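Local coordinates for putative uncharacterized protein (Ustilago maydis, PDB 4GNX) that binds single-stranded DNA as a subunit of replication protein A, most likely through a series of OB-fold domains, at residues Val175-Trp180 with Arg212-Met216; Val130-Cys136 with Phe201-Val206; Leu142-Leu148 with Gln161-Leu167. One frame throughout, in Å; residues are numbered along the deposited sequence.

Contact 1: Val175-Trp180 with Arg212-Met216; sequences VKLTLW and RSLSM. With nucleotides of chain G.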
loop_
_atom_site.group_PDB
_atom_site.type_symbol
_atom_site.label_atom_id
_atom_site.label_comp_id
_atom_site.label_asym_id
_atom_site.label_seq_id
_atom_site.Cartn_x
_atom_site.Cartn_y
_atom_site.Cartn_z
ATOM N N VAL C 175 20.391 -18.744 -5.035
ATOM C CA VAL C 175 19.680 -17.573 -4.519
ATOM C C VAL C 175 20.121 -17.274 -3.085
ATOM O O VAL C 175 20.413 -18.189 -2.320
ATOM C CB VAL C 175 18.142 -17.752 -4.611
ATOM C CG1 VAL C 175 17.637 -18.777 -3.598
ATOM C CG2 VAL C 175 17.428 -16.418 -4.431
ATOM N N LYS C 176 20.188 -15.996 -2.733
ATOM C CA LYS C 176 20.545 -15.613 -1.369
ATOM C C LYS C 176 19.309 -15.609 -0.447
ATOM O O LYS C 176 18.206 -15.229 -0.857
ATOM C CB LYS C 176 21.253 -14.251 -1.339
ATOM C CG LYS C 176 22.682 -14.203 -1.880
ATOM C CD LYS C 176 22.736 -13.537 -3.250
ATOM C CE LYS C 176 23.953 -12.623 -3.425
ATOM N NZ LYS C 176 25.198 -13.361 -3.764
ATOM N N LEU C 177 19.495 -16.061 0.792
ATOM C CA LEU C 177 18.449 -15.985 1.805
ATOM C C LEU C 177 19.001 -15.413 3.106
ATOM O O LEU C 177 20.028 -15.874 3.611
ATOM C CB LEU C 177 17.829 -17.355 2.054
ATOM C CG LEU C 177 16.609 -17.415 2.994
ATOM C CD1 LEU C 177 15.704 -18.570 2.589
ATOM C CD2 LEU C 177 16.974 -17.519 4.473
ATOM N N THR C 178 18.309 -14.418 3.653
ATOM C CA THR C 178 18.726 -13.796 4.912
ATOM C C THR C 178 18.051 -14.439 6.137
ATOM O O THR C 178 16.836 -14.662 6.130
ATOM C CB THR C 178 18.465 -12.269 4.884
ATOM O OG1 THR C 178 19.418 -11.627 4.022
ATOM C CG2 THR C 178 18.552 -11.661 6.267
ATOM N N LEU C 179 18.848 -14.754 7.161
ATOM C CA LEU C 179 18.330 -15.085 8.489
ATOM C C LEU C 179 18.454 -13.869 9.368
ATOM O O LEU C 179 19.420 -13.119 9.258
ATOM C CB LEU C 179 19.120 -16.211 9.155
ATOM C CG LEU C 179 19.374 -17.520 8.409
ATOM C CD1 LEU C 179 20.124 -18.494 9.300
ATOM C CD2 LEU C 179 18.077 -18.135 7.915
ATOM N N TRP C 180 17.494 -13.689 10.262
ATOM C CA TRP C 180 17.537 -12.592 11.201
ATOM C C TRP C 180 17.690 -13.098 12.598
ATOM O O TRP C 180 17.523 -14.292 12.851
ATOM C CB TRP C 180 16.262 -11.784 11.107
ATOM C CG TRP C 180 15.945 -11.255 9.728
ATOM C CD1 TRP C 180 15.056 -11.785 8.808
ATOM C CD2 TRP C 180 16.481 -10.044 9.086
ATOM N NE1 TRP C 180 15.015 -11.022 7.676
ATOM C CE2 TRP C 180 15.841 -9.962 7.777
ATOM C CE3 TRP C 180 17.395 -9.057 9.455
ATOM C CZ2 TRP C 180 16.120 -8.938 6.884
ATOM C CZ3 TRP C 180 17.663 -8.029 8.548
ATOM C CH2 TRP C 180 17.042 -7.977 7.292
ATOM N N ARG C 212 15.965 -11.727 -7.804
ATOM C CA ARG C 212 15.163 -12.423 -6.797
ATOM C C ARG C 212 16.038 -12.853 -5.627
ATOM O O ARG C 212 17.120 -13.406 -5.823
ATOM C CB ARG C 212 14.462 -13.643 -7.399
ATOM C CG ARG C 212 13.237 -13.318 -8.237
ATOM C CD ARG C 212 12.089 -12.867 -7.350
ATOM N NE ARG C 212 10.847 -12.628 -8.085
ATOM C CZ ARG C 212 10.527 -11.482 -8.676
ATOM N NH1 ARG C 212 11.359 -10.450 -8.645
ATOM N NH2 ARG C 212 9.373 -11.375 -9.309
ATOM N N SER C 213 15.564 -12.576 -4.416
ATOM C CA SER C 213 16.238 -12.989 -3.191
ATOM C C SER C 213 15.231 -13.236 -2.073
ATOM O O SER C 213 14.072 -12.815 -2.165
ATOM C CB SER C 213 17.283 -11.957 -2.762
ATOM O OG SER C 213 16.687 -10.698 -2.514
ATOM N N LEU C 214 15.682 -13.926 -1.027
ATOM C CA LEU C 214 14.799 -14.397 0.036
ATOM C C LEU C 214 15.136 -13.840 1.406
ATOM O O LEU C 214 16.290 -13.528 1.703
ATOM C CB LEU C 214 14.792 -15.919 0.093
ATOM C CG LEU C 214 14.343 -16.609 -1.189
ATOM C CD1 LEU C 214 14.561 -18.116 -1.089
ATOM C CD2 LEU C 214 12.900 -16.271 -1.524
ATOM N N SER C 215 14.103 -13.717 2.227
ATOM C CA SER C 215 14.237 -13.275 3.596
ATOM C C SER C 215 13.194 -13.966 4.457
ATOM O O SER C 215 12.089 -14.261 3.991
ATOM C CB SER C 215 14.052 -11.765 3.686
ATOM O OG SER C 215 13.796 -11.381 5.024
ATOM N N MET C 216 13.541 -14.200 5.721
ATOM C CA MET C 216 12.609 -14.814 6.663
ATOM C C MET C 216 11.722 -13.812 7.386
ATOM O O MET C 216 12.112 -12.671 7.617
ATOM C CB MET C 216 13.351 -15.688 7.668
ATOM C CG MET C 216 13.906 -16.944 7.020
ATOM S SD MET C 216 13.863 -18.439 8.041
ATOM C CE MET C 216 14.899 -17.922 9.413
ATOM P P DT G 6 10.790 -6.755 6.622
ATOM O OP1 DT G 6 9.942 -5.875 5.779
ATOM O OP2 DT G 6 11.217 -8.079 6.095
ATOM O "O5'" DT G 6 12.086 -5.924 7.036
ATOM C "C5'" DT G 6 12.006 -4.510 7.321
ATOM C "C4'" DT G 6 13.058 -4.094 8.326
ATOM O "O4'" DT G 6 12.964 -4.899 9.525
ATOM C "C3'" DT G 6 14.504 -4.200 7.842
ATOM O "O3'" DT G 6 15.197 -2.987 8.144
ATOM C "C2'" DT G 6 15.061 -5.405 8.580
ATOM C "C1'" DT G 6 14.208 -5.509 9.835
ATOM N N1 DT G 6 13.934 -6.899 10.270
ATOM C C2 DT G 6 14.416 -7.326 11.487
ATOM O O2 DT G 6 15.069 -6.615 12.234
ATOM N N3 DT G 6 14.105 -8.625 11.801
ATOM C C4 DT G 6 13.377 -9.518 11.038
ATOM O O4 DT G 6 13.180 -10.658 11.452
ATOM C C5 DT G 6 12.897 -9.001 9.777
ATOM C C7 DT G 6 12.093 -9.893 8.885
ATOM C C6 DT G 6 13.197 -7.736 9.460
ATOM P P DT G 7 15.713 -2.119 6.910
ATOM O OP1 DT G 7 16.143 -0.784 7.397
ATOM O OP2 DT G 7 14.679 -2.212 5.846
ATOM O "O5'" DT G 7 16.998 -2.950 6.466
ATOM C "C5'" DT G 7 18.088 -3.178 7.384
ATOM C "C4'" DT G 7 19.246 -3.861 6.689
ATOM O "O4'" DT G 7 18.867 -5.192 6.276
ATOM C "C3'" DT G 7 19.760 -3.174 5.427
ATOM O "O3'" DT G 7 21.167 -3.403 5.346
ATOM C "C2'" DT G 7 19.024 -3.900 4.314
ATOM C "C1'" DT G 7 18.944 -5.315 4.860
ATOM N N1 DT G 7 17.789 -6.124 4.422
ATOM C C2 DT G 7 18.041 -7.410 4.001
ATOM O O2 DT G 7 19.162 -7.882 3.937
ATOM N N3 DT G 7 16.924 -8.125 3.649
ATOM C C4 DT G 7 15.610 -7.700 3.693
ATOM O O4 DT G 7 14.711 -8.458 3.342
ATOM C C5 DT G 7 15.418 -6.343 4.150
ATOM C C7 DT G 7 14.030 -5.791 4.213
ATOM C C6 DT G 7 16.502 -5.635 4.496
#
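Strands 175-180 and 213-216 run side by side in the same direction, their axes approaching to 4.5 Å at an angle of 17°. Leu214 carries the parallel ladder, its N donating to Lys176 O (2.8 Å) and its O accepting from Thr178 N (2.9 Å). Both groups of this one residue thus reach the residues flanking Leu177, whose CA lies 3.3 Å from Leu214 O in a CA-H...O contact. Beyond Ser215 the strands drift apart: Met216 N to Thr178 O is a weak bond of 3.4 Å.

Side chains alternate between two faces. On one, Leu177 CG packs on Leu214 CB at 3.7 Å, Val175 CG1 lies 4.0 Å from Leu214 CD1, and Leu179 CD2 meets Met216 CE at 3.5 Å, a continuous apolar layer. The other face carries Thr178, Ser215 and Trp180 and meets DNA. Trp180 NE1 donates to Ser215 OG at 2.9 Å, which fixes the indole across the strand pair. DT6 of chain G sets its methyl C7 over one indole face, and Ser215 CB lies 3.4 Å from DT7 O4. Thr178 OG1 is held by Ala265 O.

The pair lies inside the barrel wall of an OB fold. Strand 159-168 bonds to the other edge of 175-180 through Leu167, Leu165 and Arg163, whereas strand 198-207 bonds to 213-216 through Lys205, with Phe201, Val204 and Val206 covering the apolar layer.

Contact 2: Val130-Cys136 with Phe201-Val206; sequences VEANQQC and FKGVKV. Unlike the reference sequence in segment 130-136: Gln135 (reference Thr). With nucleotides of chain G.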
loop_
_atom_site.group_PDB
_atom_site.type_symbol
_atom_site.label_atom_id
_atom_site.label_comp_id
_atom_site.label_asym_id
_atom_site.label_seq_id
_atom_site.Cartn_x
_atom_site.Cartn_y
_atom_site.Cartn_z
ATOM N N VAL C 130 7.256 -15.586 -9.103
ATOM C CA VAL C 130 6.633 -15.116 -7.857
ATOM C C VAL C 130 6.899 -13.621 -7.702
ATOM O O VAL C 130 8.023 -13.161 -7.929
ATOM C CB VAL C 130 7.233 -15.824 -6.615
ATOM C CG1 VAL C 130 6.600 -15.300 -5.326
ATOM C CG2 VAL C 130 7.096 -17.337 -6.723
ATOM N N GLU C 131 5.886 -12.861 -7.307
ATOM C CA GLU C 131 6.077 -11.426 -7.138
ATOM C C GLU C 131 6.613 -11.066 -5.756
ATOM O O GLU C 131 6.428 -11.811 -4.782
ATOM C CB GLU C 131 4.796 -10.661 -7.447
ATOM C CG GLU C 131 3.559 -11.260 -6.810
ATOM C CD GLU C 131 2.332 -11.085 -7.681
ATOM O OE1 GLU C 131 2.056 -9.934 -8.097
ATOM O OE2 GLU C 131 1.648 -12.100 -7.953
ATOM N N ALA C 132 7.275 -9.914 -5.686
ATOM C CA ALA C 132 7.929 -9.456 -4.468
ATOM C C ALA C 132 6.965 -9.310 -3.284
ATOM O O ALA C 132 5.741 -9.330 -3.450
ATOM C CB ALA C 132 8.684 -8.162 -4.727
ATOM N N ASN C 133 7.541 -9.181 -2.091
ATOM C CA ASN C 133 6.804 -9.162 -0.821
ATOM C C ASN C 133 5.683 -10.212 -0.685
ATOM O O ASN C 133 4.584 -9.914 -0.230
ATOM C CB ASN C 133 6.309 -7.740 -0.495
ATOM C CG ASN C 133 7.430 -6.807 -0.049
ATOM O OD1 ASN C 133 8.403 -7.225 0.586
ATOM N ND2 ASN C 133 7.290 -5.529 -0.372
ATOM N N GLN C 134 5.974 -11.444 -1.085
ATOM C CA GLN C 134 5.013 -12.529 -0.951
ATOM C C GLN C 134 5.580 -13.795 -0.310
ATOM O O GLN C 134 6.784 -14.080 -0.413
ATOM C CB GLN C 134 4.379 -12.857 -2.294
ATOM C CG GLN C 134 3.162 -12.008 -2.601
ATOM C CD GLN C 134 2.112 -12.768 -3.383
ATOM O OE1 GLN C 134 2.408 -13.395 -4.402
ATOM N NE2 GLN C 134 0.873 -12.717 -2.908
ATOM N N GLN C 135 4.687 -14.535 0.357
ATOM C CA GLN C 135 5.002 -15.793 1.041
ATOM C C GLN C 135 5.243 -16.878 0.019
ATOM O O GLN C 135 4.536 -16.946 -0.985
ATOM C CB GLN C 135 3.838 -16.240 1.935
ATOM C CG GLN C 135 3.056 -15.118 2.598
ATOM C CD GLN C 135 3.881 -14.358 3.622
ATOM O OE1 GLN C 135 5.112 -14.248 3.496
ATOM N NE2 GLN C 135 3.206 -13.822 4.647
ATOM N N CYS C 136 6.214 -17.742 0.303
ATOM C CA CYS C 136 6.614 -18.796 -0.616
ATOM C C CYS C 136 7.364 -19.908 0.124
ATOM O O CYS C 136 7.945 -19.661 1.181
ATOM C CB CYS C 136 7.427 -18.173 -1.763
ATOM S SG CYS C 136 8.988 -18.952 -2.205
ATOM N N PHE C 201 12.329 -24.529 3.726
ATOM C CA PHE C 201 11.748 -23.294 4.227
ATOM C C PHE C 201 10.243 -23.176 4.014
ATOM O O PHE C 201 9.741 -23.397 2.900
ATOM C CB PHE C 201 12.458 -22.103 3.600
ATOM C CG PHE C 201 13.869 -21.934 4.067
ATOM C CD1 PHE C 201 14.912 -22.614 3.447
ATOM C CD2 PHE C 201 14.164 -21.099 5.138
ATOM C CE1 PHE C 201 16.222 -22.464 3.883
ATOM C CE2 PHE C 201 15.476 -20.942 5.571
ATOM C CZ PHE C 201 16.506 -21.631 4.944
ATOM N N LYS C 202 9.532 -22.836 5.096
ATOM C CA LYS C 202 8.095 -22.535 5.039
ATOM C C LYS C 202 7.846 -21.050 5.284
ATOM O O LYS C 202 8.363 -20.474 6.246
ATOM C CB LYS C 202 7.294 -23.396 6.030
ATOM C CG LYS C 202 5.965 -23.892 5.475
ATOM C CD LYS C 202 4.838 -22.902 5.706
ATOM C CE LYS C 202 4.009 -22.687 4.450
ATOM N NZ LYS C 202 3.555 -23.954 3.827
ATOM N N GLY C 203 7.063 -20.442 4.397
ATOM C CA GLY C 203 6.675 -19.038 4.519
ATOM C C GLY C 203 7.861 -18.097 4.534
ATOM O O GLY C 203 8.267 -17.620 5.586
ATOM N N VAL C 204 8.413 -17.834 3.357
ATOM C CA VAL C 204 9.597 -17.010 3.226
ATOM C C VAL C 204 9.246 -15.819 2.338
ATOM O O VAL C 204 8.436 -15.954 1.419
ATOM C CB VAL C 204 10.744 -17.864 2.649
ATOM C CG1 VAL C 204 11.861 -17.021 2.053
ATOM C CG2 VAL C 204 11.294 -18.766 3.735
ATOM N N LYS C 205 9.829 -14.651 2.625
ATOM C CA LYS C 205 9.555 -13.441 1.843
ATOM C C LYS C 205 10.410 -13.395 0.593
ATOM O O LYS C 205 11.612 -13.628 0.657
ATOM C CB LYS C 205 9.785 -12.172 2.663
ATOM C CG LYS C 205 9.202 -10.927 1.996
ATOM C CD LYS C 205 9.644 -9.617 2.647
ATOM C CE LYS C 205 11.159 -9.440 2.644
ATOM N NZ LYS C 205 11.554 -8.124 3.219
ATOM N N VAL C 206 9.776 -13.093 -0.541
ATOM C CA VAL C 206 10.484 -12.892 -1.809
ATOM C C VAL C 206 10.806 -11.408 -2.030
ATOM O O VAL C 206 9.904 -10.582 -2.217
ATOM C CB VAL C 206 9.667 -13.428 -3.003
ATOM C CG1 VAL C 206 10.332 -13.063 -4.328
ATOM C CG2 VAL C 206 9.468 -14.933 -2.885
ATOM P P DT G 6 10.790 -6.755 6.622
ATOM O OP1 DT G 6 9.942 -5.875 5.779
ATOM O OP2 DT G 6 11.217 -8.079 6.095
ATOM O "O5'" DT G 6 12.086 -5.924 7.036
ATOM C "C5'" DT G 6 12.006 -4.510 7.321
ATOM C "C4'" DT G 6 13.058 -4.094 8.326
ATOM O "O4'" DT G 6 12.964 -4.899 9.525
ATOM C "C3'" DT G 6 14.504 -4.200 7.842
ATOM O "O3'" DT G 6 15.197 -2.987 8.144
ATOM C "C2'" DT G 6 15.061 -5.405 8.580
ATOM C "C1'" DT G 6 14.208 -5.509 9.835
ATOM N N1 DT G 6 13.934 -6.899 10.270
ATOM C C2 DT G 6 14.416 -7.326 11.487
ATOM O O2 DT G 6 15.069 -6.615 12.234
ATOM N N3 DT G 6 14.105 -8.625 11.801
ATOM C C4 DT G 6 13.377 -9.518 11.038
ATOM O O4 DT G 6 13.180 -10.658 11.452
ATOM C C5 DT G 6 12.897 -9.001 9.777
ATOM C C7 DT G 6 12.093 -9.893 8.885
ATOM C C6 DT G 6 13.197 -7.736 9.460
ATOM P P DT G 7 15.713 -2.119 6.910
ATOM O OP1 DT G 7 16.143 -0.784 7.397
ATOM O OP2 DT G 7 14.679 -2.212 5.846
ATOM O "O5'" DT G 7 16.998 -2.950 6.466
ATOM C "C5'" DT G 7 18.088 -3.178 7.384
ATOM C "C4'" DT G 7 19.246 -3.861 6.689
ATOM O "O4'" DT G 7 18.867 -5.192 6.276
ATOM C "C3'" DT G 7 19.760 -3.174 5.427
ATOM O "O3'" DT G 7 21.167 -3.403 5.346
ATOM C "C2'" DT G 7 19.024 -3.900 4.314
ATOM C "C1'" DT G 7 18.944 -5.315 4.860
ATOM N N1 DT G 7 17.789 -6.124 4.422
ATOM C C2 DT G 7 18.041 -7.410 4.001
ATOM O O2 DT G 7 19.162 -7.882 3.937
ATOM N N3 DT G 7 16.924 -8.125 3.649
ATOM C C4 DT G 7 15.610 -7.700 3.693
ATOM O O4 DT G 7 14.711 -8.458 3.342
ATOM C C5 DT G 7 15.418 -6.343 4.150
ATOM C C7 DT G 7 14.030 -5.791 4.213
ATOM C C6 DT G 7 16.502 -5.635 4.496
#
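Val206 is bonded at both backbone ends by segment 130-136, the bond at its O being weak. Its N donates to Gln134 O at 3.2 Å, and its O receives a weak, bent bond from Asn133 N at 2.7 Å, with Ala132 CA adding a CA-H...O contact to the same Val206 O at 3.2 Å. Further along, Val204 N donates to Cys136 O at 2.9 Å. Between these bonds Gln134 O and Val204 O, two acceptors, stand 3.1 Å apart without bonding each other, and the pairing of the two segments is loose.

At the corner of the second segment, Gly203 has a positive phi. Its N is taken by Asp137 OD1 and its O by Ser220 OG, while Lys202 NZ forms a salt bridge with Asp137. Lys205 N looks the other way, to Ser215 O of the adjoining strand.

Apolar contacts are few and centre on Val206, whose CG2 lies 3.8 Å from Val130 CG1 and 4.0 Å from Cys136 CB. Asn133 OD1 approaches Lys205 CD at 3.4 Å, beside the long lysine chain. The end of that chain bonds DNA: Lys205 NZ donates to DT6 OP2 (2.9 Å) and DT7 O4 (3.2 Å) of chain G. A single ammonium thus bonds a phosphate and a base oxygen at once, which implies that this irregular strand pairing carries part of the DNA-binding surface, joining charge neutralisation to a base contact.

Contact 3: Leu142-Leu148 with Gln161-Leu167; sequences LDSYGEL and QKRELTL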
loop_
_atom_site.group_PDB
_atom_site.type_symbol
_atom_site.label_atom_id
_atom_site.label_comp_id
_atom_site.label_asym_id
_atom_site.label_seq_id
_atom_site.Cartn_x
_atom_site.Cartn_y
_atom_site.Cartn_z
ATOM N N LEU C 142 22.063 -26.195 0.945
ATOM C CA LEU C 142 22.898 -25.094 1.419
ATOM C C LEU C 142 24.300 -25.254 0.842
ATOM O O LEU C 142 24.948 -26.288 1.029
ATOM C CB LEU C 142 22.978 -25.075 2.949
ATOM C CG LEU C 142 24.014 -24.126 3.568
ATOM C CD1 LEU C 142 23.533 -22.686 3.516
ATOM C CD2 LEU C 142 24.351 -24.524 4.998
ATOM N N ASP C 143 24.760 -24.230 0.135
ATOM C CA ASP C 143 26.091 -24.245 -0.452
ATOM C C ASP C 143 27.122 -23.703 0.549
ATOM O O ASP C 143 28.114 -24.367 0.873
ATOM C CB ASP C 143 26.099 -23.431 -1.750
ATOM C CG ASP C 143 27.480 -23.295 -2.337
ATOM O OD1 ASP C 143 28.004 -24.297 -2.872
ATOM O OD2 ASP C 143 28.041 -22.182 -2.255
ATOM N N SER C 144 26.857 -22.494 1.034
ATOM C CA SER C 144 27.697 -21.804 1.999
ATOM C C SER C 144 26.833 -20.772 2.708
ATOM O O SER C 144 25.664 -20.563 2.348
ATOM C CB SER C 144 28.866 -21.111 1.290
ATOM O OG SER C 144 28.394 -20.185 0.321
ATOM N N TYR C 145 27.399 -20.118 3.712
ATOM C CA TYR C 145 26.683 -19.054 4.383
ATOM C C TYR C 145 27.598 -17.910 4.756
ATOM O O TYR C 145 28.771 -18.115 5.069
ATOM C CB TYR C 145 25.950 -19.577 5.609
ATOM C CG TYR C 145 26.794 -20.385 6.561
ATOM C CD1 TYR C 145 26.984 -21.756 6.359
ATOM C CD2 TYR C 145 27.374 -19.793 7.684
ATOM C CE1 TYR C 145 27.739 -22.511 7.237
ATOM C CE2 TYR C 145 28.127 -20.543 8.572
ATOM C CZ TYR C 145 28.309 -21.900 8.340
ATOM O OH TYR C 145 29.063 -22.652 9.208
ATOM N N GLY C 146 27.046 -16.702 4.713
ATOM C CA GLY C 146 27.801 -15.511 5.020
ATOM C C GLY C 146 28.189 -15.410 6.482
ATOM O O GLY C 146 27.762 -16.219 7.321
ATOM N N GLU C 147 29.026 -14.417 6.772
ATOM C CA GLU C 147 29.322 -14.038 8.133
ATOM C C GLU C 147 28.101 -13.307 8.683
ATOM O O GLU C 147 27.258 -12.815 7.926
ATOM C CB GLU C 147 30.580 -13.159 8.191
ATOM C CG GLU C 147 30.350 -11.666 8.392
ATOM C CD GLU C 147 29.984 -10.913 7.119
ATOM O OE1 GLU C 147 29.600 -11.556 6.113
ATOM O OE2 GLU C 147 30.084 -9.658 7.132
ATOM N N LEU C 148 28.013 -13.271 10.005
ATOM C CA LEU C 148 27.002 -12.509 10.705
ATOM C C LEU C 148 27.317 -11.014 10.672
ATOM O O LEU C 148 28.396 -10.593 11.097
ATOM C CB LEU C 148 26.921 -12.991 12.149
ATOM C CG LEU C 148 25.806 -12.459 13.051
ATOM C CD1 LEU C 148 25.414 -13.546 14.029
ATOM C CD2 LEU C 148 26.189 -11.177 13.781
ATOM N N GLN C 161 20.831 -8.537 14.143
ATOM C CA GLN C 161 21.674 -9.642 13.665
ATOM C C GLN C 161 21.171 -10.181 12.330
ATOM O O GLN C 161 19.971 -10.379 12.146
ATOM C CB GLN C 161 21.747 -10.787 14.687
ATOM C CG GLN C 161 22.866 -10.658 15.715
ATOM C CD GLN C 161 22.534 -9.709 16.861
ATOM O OE1 GLN C 161 21.369 -9.546 17.246
ATOM N NE2 GLN C 161 23.566 -9.082 17.420
ATOM N N LYS C 162 22.099 -10.446 11.416
ATOM C CA LYS C 162 21.754 -10.828 10.057
ATOM C C LYS C 162 22.762 -11.844 9.531
ATOM O O LYS C 162 23.938 -11.751 9.855
ATOM C CB LYS C 162 21.769 -9.577 9.183
ATOM C CG LYS C 162 21.110 -9.749 7.836
ATOM C CD LYS C 162 21.795 -8.932 6.763
ATOM C CE LYS C 162 21.631 -9.634 5.429
ATOM N NZ LYS C 162 22.174 -8.831 4.307
ATOM N N ARG C 163 22.308 -12.810 8.736
ATOM C CA ARG C 163 23.227 -13.706 8.027
ATOM C C ARG C 163 22.633 -14.212 6.711
ATOM O O ARG C 163 21.419 -14.338 6.582
ATOM C CB ARG C 163 23.687 -14.868 8.919
ATOM C CG ARG C 163 24.432 -15.962 8.170
ATOM C CD ARG C 163 24.962 -17.048 9.088
ATOM N NE ARG C 163 26.268 -16.677 9.626
ATOM C CZ ARG C 163 26.547 -16.583 10.918
ATOM N NH1 ARG C 163 25.613 -16.861 11.823
ATOM N NH2 ARG C 163 27.765 -16.223 11.301
ATOM N N GLU C 164 23.506 -14.500 5.744
ATOM C CA GLU C 164 23.083 -14.903 4.408
ATOM C C GLU C 164 23.527 -16.302 4.033
ATOM O O GLU C 164 24.677 -16.668 4.241
ATOM C CB GLU C 164 23.575 -13.902 3.368
ATOM C CG GLU C 164 22.753 -12.629 3.380
ATOM C CD GLU C 164 22.867 -11.833 2.103
ATOM O OE1 GLU C 164 23.568 -12.282 1.170
ATOM O OE2 GLU C 164 22.240 -10.753 2.034
ATOM N N LEU C 165 22.597 -17.068 3.472
ATOM C CA LEU C 165 22.855 -18.420 3.000
ATOM C C LEU C 165 22.698 -18.462 1.495
ATOM O O LEU C 165 21.877 -17.740 0.935
ATOM C CB LEU C 165 21.854 -19.416 3.600
ATOM C CG LEU C 165 21.223 -19.234 4.985
ATOM C CD1 LEU C 165 20.188 -20.318 5.206
ATOM C CD2 LEU C 165 22.254 -19.253 6.098
ATOM N N THR C 166 23.479 -19.317 0.845
ATOM C CA THR C 166 23.324 -19.557 -0.591
ATOM C C THR C 166 22.651 -20.917 -0.793
ATOM O O THR C 166 23.160 -21.945 -0.329
ATOM C CB THR C 166 24.676 -19.500 -1.338
ATOM O OG1 THR C 166 25.387 -18.322 -0.952
ATOM C CG2 THR C 166 24.468 -19.477 -2.848
ATOM N N LEU C 167 21.505 -20.913 -1.468
ATOM C CA LEU C 167 20.733 -22.128 -1.707
ATOM C C LEU C 167 20.749 -22.465 -3.169
ATOM O O LEU C 167 20.778 -21.565 -4.003
ATOM C CB LEU C 167 19.292 -21.956 -1.243
ATOM C CG LEU C 167 19.140 -21.586 0.226
ATOM C CD1 LEU C 167 17.714 -21.131 0.470
ATOM C CD2 LEU C 167 19.510 -22.754 1.126
#
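Arg163 lays one face of its guanidinium against Leu148, NH2 lying 3.4 Å from Leu148 CB, while its NE donates to Gly146 O at 2.8 Å. The same NE sits 3.8 Å from Tyr145 CD2, at the edge of the phenol ring, whose OH bonds Asp194. A side chain thus adds a link between the segments at Gly146.

The backbones pair antiparallel. Gly146 N reaches Glu164 O at a very short 2.4 Å, Asp143 N donates to Thr166 O at 2.8 Å, and Thr166 N to Ser144 O at 2.9 Å. Asp143 and Ser144 both face Thr166, a beta bulge that leaves Leu142 and Tyr145 on one face with Leu165. There Leu142 CD1 touches Leu165 CB and Tyr145 CB touches Leu165 CD2, each at 3.7 Å, above Phe201. Lys162 is salt-bridged to Glu164, whose OE2 also accepts from Ala265 N, and makes a weak hydrogen bond to a thymine base of the bound DNA. This is the bulged, strongly bent first hairpin of an OB-fold barrel.

All three contacts belong to the central OB domain and trace its closed barrel, in the strand order 135-152, 159-168, 174-180, 213-217, 198-207 and back to 135-152. Contact 3 is the antiparallel pairing of the first two strands, contact 1 the parallel pairing of the third with 213-217, and contact 2 the loose seam joining 198-207 to the first strand. Contact 1 lies between the others, its centre 9 Å from contact 3 and 10 Å from contact 2, which are themselves 18 Å apart. Along the chain, contact 3 closes before contact 1 opens, and contact 2 spans contact 3 while interleaving with contact 1. Each contact supplies residues that touch the bound DNA.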